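Local coordinates for F5/8 type C domain protein (Bacteroides ovatus, PDB 4ZRX) that is a putative alpha-L-fucosidase, probably hydrolysing alpha-linked L-fucose from glycans, with a C-terminal F5/8 type C domain that may bind carbohydrate, at residues Gly156-Asn162 / Lys195-Asp200. Numbering follows the deposited sequence.
Sequences GDSPRYN and KKQVYD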
loop_
_atom_site.group_PDB
_atom_site.type_symbol
_atom_site.label_atom_id
_atom_site.label_comp_id
_atom_site.label_asym_id
_atom_site.label_seq_id
_atom_site.Cartn_x
_atom_site.Cartn_y
_atom_site.Cartn_z
ATOM N N GLY A 156 -10.257 -23.991 -17.724
ATOM C CA GLY A 156 -11.674 -24.242 -17.591
ATOM C C GLY A 156 -12.048 -25.692 -17.913
ATOM O O GLY A 156 -13.163 -26.081 -17.678
ATOM N N ASP A 157 -11.120 -26.478 -18.460
ATOM C CA ASP A 157 -11.212 -27.965 -18.485
ATOM C C ASP A 157 -10.464 -28.354 -17.216
ATOM O O ASP A 157 -9.266 -28.637 -17.258
ATOM C CB ASP A 157 -10.523 -28.513 -19.780
ATOM C CG ASP A 157 -10.428 -30.050 -19.852
ATOM O OD1 ASP A 157 -10.779 -30.725 -18.857
ATOM O OD2 ASP A 157 -9.965 -30.576 -20.921
ATOM N N SER A 158 -11.165 -28.390 -16.095
ATOM C CA SER A 158 -10.494 -28.280 -14.787
ATOM C C SER A 158 -9.293 -29.209 -14.533
ATOM O O SER A 158 -8.234 -28.728 -14.132
ATOM C CB SER A 158 -11.491 -28.309 -13.626
ATOM O OG SER A 158 -12.401 -27.220 -13.710
ATOM N N PRO A 159 -9.434 -30.545 -14.753
ATOM C CA PRO A 159 -8.277 -31.401 -14.423
ATOM C C PRO A 159 -7.090 -31.184 -15.312
ATOM O O PRO A 159 -5.953 -31.328 -14.869
ATOM C CB PRO A 159 -8.820 -32.855 -14.614
ATOM C CG PRO A 159 -10.295 -32.713 -14.510
ATOM C CD PRO A 159 -10.617 -31.362 -15.109
ATOM N N ARG A 160 -7.339 -30.843 -16.558
ATOM C CA ARG A 160 -6.272 -30.639 -17.514
ATOM C C ARG A 160 -5.514 -29.349 -17.136
ATOM O O ARG A 160 -4.280 -29.296 -17.119
ATOM C CB ARG A 160 -6.866 -30.487 -18.892
ATOM C CG ARG A 160 -5.846 -30.615 -19.970
ATOM C CD ARG A 160 -6.475 -31.009 -21.297
ATOM N NE ARG A 160 -5.435 -31.104 -22.328
ATOM C CZ ARG A 160 -5.664 -31.321 -23.621
ATOM N NH1 ARG A 160 -6.900 -31.452 -24.087
ATOM N NH2 ARG A 160 -4.641 -31.407 -24.463
ATOM N N TYR A 161 -6.275 -28.326 -16.819
ATOM C CA TYR A 161 -5.611 -27.072 -16.369
ATOM C C TYR A 161 -4.910 -27.229 -15.031
ATOM O O TYR A 161 -3.854 -26.660 -14.828
ATOM C CB TYR A 161 -6.541 -25.874 -16.324
ATOM C CG TYR A 161 -5.763 -24.597 -15.968
ATOM C CD1 TYR A 161 -5.021 -23.926 -16.912
ATOM C CD2 TYR A 161 -5.780 -24.105 -14.684
ATOM C CE1 TYR A 161 -4.313 -22.780 -16.590
ATOM C CE2 TYR A 161 -5.068 -22.957 -14.345
ATOM C CZ TYR A 161 -4.359 -22.297 -15.290
ATOM O OH TYR A 161 -3.651 -21.162 -14.940
ATOM N N ASN A 162 -5.487 -28.001 -14.124
ATOM C CA ASN A 162 -4.827 -28.244 -12.860
ATOM C C ASN A 162 -3.495 -28.912 -13.065
ATOM O O ASN A 162 -2.507 -28.509 -12.476
ATOM C CB ASN A 162 -5.732 -29.018 -11.915
ATOM C CG ASN A 162 -6.834 -28.140 -11.319
ATOM O OD1 ASN A 162 -6.614 -26.958 -11.031
ATOM N ND2 ASN A 162 -7.976 -28.721 -11.060
ATOM N N LYS A 195 -15.281 -19.073 -18.788
ATOM C CA LYS A 195 -14.680 -20.357 -18.371
ATOM C C LYS A 195 -14.708 -20.587 -16.863
ATOM O O LYS A 195 -14.450 -19.654 -16.102
ATOM C CB LYS A 195 -13.260 -20.449 -18.923
ATOM C CG LYS A 195 -13.213 -20.155 -20.420
ATOM C CD LYS A 195 -11.877 -20.446 -21.006
ATOM C CE LYS A 195 -11.725 -19.812 -22.384
ATOM N NZ LYS A 195 -10.341 -19.282 -22.554
ATOM N N LYS A 196 -15.020 -21.818 -16.439
ATOM C CA LYS A 196 -15.217 -22.128 -15.030
ATOM C C LYS A 196 -14.215 -23.146 -14.515
ATOM O O LYS A 196 -14.440 -24.349 -14.557
ATOM C CB LYS A 196 -16.624 -22.631 -14.789
ATOM C CG LYS A 196 -17.677 -21.563 -14.844
ATOM C CD LYS A 196 -18.995 -22.172 -14.345
ATOM C CE LYS A 196 -20.163 -21.217 -14.447
ATOM N NZ LYS A 196 -21.454 -21.968 -14.534
ATOM N N GLN A 197 -13.127 -22.656 -13.949
ATOM C CA GLN A 197 -12.068 -23.523 -13.488
ATOM C C GLN A 197 -12.305 -23.877 -12.041
ATOM O O GLN A 197 -12.545 -22.993 -11.235
ATOM C CB GLN A 197 -10.734 -22.779 -13.633
ATOM C CG GLN A 197 -9.521 -23.542 -13.168
ATOM C CD GLN A 197 -9.247 -24.828 -13.937
ATOM O OE1 GLN A 197 -9.530 -24.926 -15.143
ATOM N NE2 GLN A 197 -8.680 -25.817 -13.245
ATOM N N VAL A 198 -12.184 -25.152 -11.699
ATOM C CA VAL A 198 -12.219 -25.589 -10.303
ATOM C C VAL A 198 -10.799 -25.968 -10.007
ATOM O O VAL A 198 -10.283 -26.980 -10.499
ATOM C CB VAL A 198 -13.203 -26.777 -10.077
ATOM C CG1 VAL A 198 -13.181 -27.236 -8.644
ATOM C CG2 VAL A 198 -14.622 -26.354 -10.510
ATOM N N TYR A 199 -10.141 -25.116 -9.227
ATOM C CA TYR A 199 -8.739 -25.294 -8.941
ATOM C C TYR A 199 -8.484 -26.380 -7.894
ATOM O O TYR A 199 -9.179 -26.433 -6.884
ATOM C CB TYR A 199 -8.198 -24.000 -8.400
ATOM C CG TYR A 199 -8.291 -22.839 -9.344
ATOM C CD1 TYR A 199 -7.352 -22.678 -10.342
ATOM C CD2 TYR A 199 -9.301 -21.894 -9.226
ATOM C CE1 TYR A 199 -7.412 -21.601 -11.206
ATOM C CE2 TYR A 199 -9.355 -20.773 -10.086
ATOM C CZ TYR A 199 -8.367 -20.649 -11.072
ATOM O OH TYR A 199 -8.387 -19.584 -11.925
ATOM N N ASP A 200 -7.422 -27.162 -8.081
ATOM C CA ASP A 200 -6.984 -28.135 -7.072
ATOM C C ASP A 200 -5.939 -27.478 -6.184
ATOM O O ASP A 200 -4.748 -27.776 -6.229
ATOM C CB ASP A 200 -6.422 -29.400 -7.738
ATOM C CG ASP A 200 -6.270 -30.559 -6.756
ATOM O OD1 ASP A 200 -6.278 -30.359 -5.527
ATOM O OD2 ASP A 200 -6.112 -31.686 -7.257
#
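In the TIM barrel of this putative fucosidase, the first turn of helix 158-174 packs against the extended loop that leads from strand 181-184 into helix 201-211, so the contact ties the start of one barrel helix to the loop that enters the next. The backbones come closest at G156 and Q197, whose CA atoms lie 4.2 Å apart, and separate to 6.2 Å between the CA atoms of N162 and D200. G156 has phi/psi of 96°/-10°; a CB there would collide with K195 CB and with the preceding carbonyl oxygen. D157 holds the N-cap position, but its side chain makes no capping bond and points away from the loop. Most of the polar bonding is between side chains and backbone. The Q197 side-chain amide bridges the turn before the helix and its first residues: OE1 accepts from G156 N (2.8 Å), while NE2 donates to S158 O (3.1 Å), a carbonyl that also receives the helical bond from N162 N, and weakly to N162 OD1 (3.2 Å). S158 OG, one turn before N162, accepts from V198 N at 2.9 Å. Y161 CE2 meets the edge of the Y199 ring at CE1 (4.1 Å). Y161 OH bonds to K97 NZ at the end of strand 91-97, and Y199 OH to the hydroxyl of Y155, just before G156. D200 is the N-cap of helix 201-211, its OD1 accepting from A203 N. N162 bonds the backbone leading into that cap and of the cap residue itself: ND2 donates to V198 O at 2.9 Å, and OD1 accepts from D200 N at 3.1 Å.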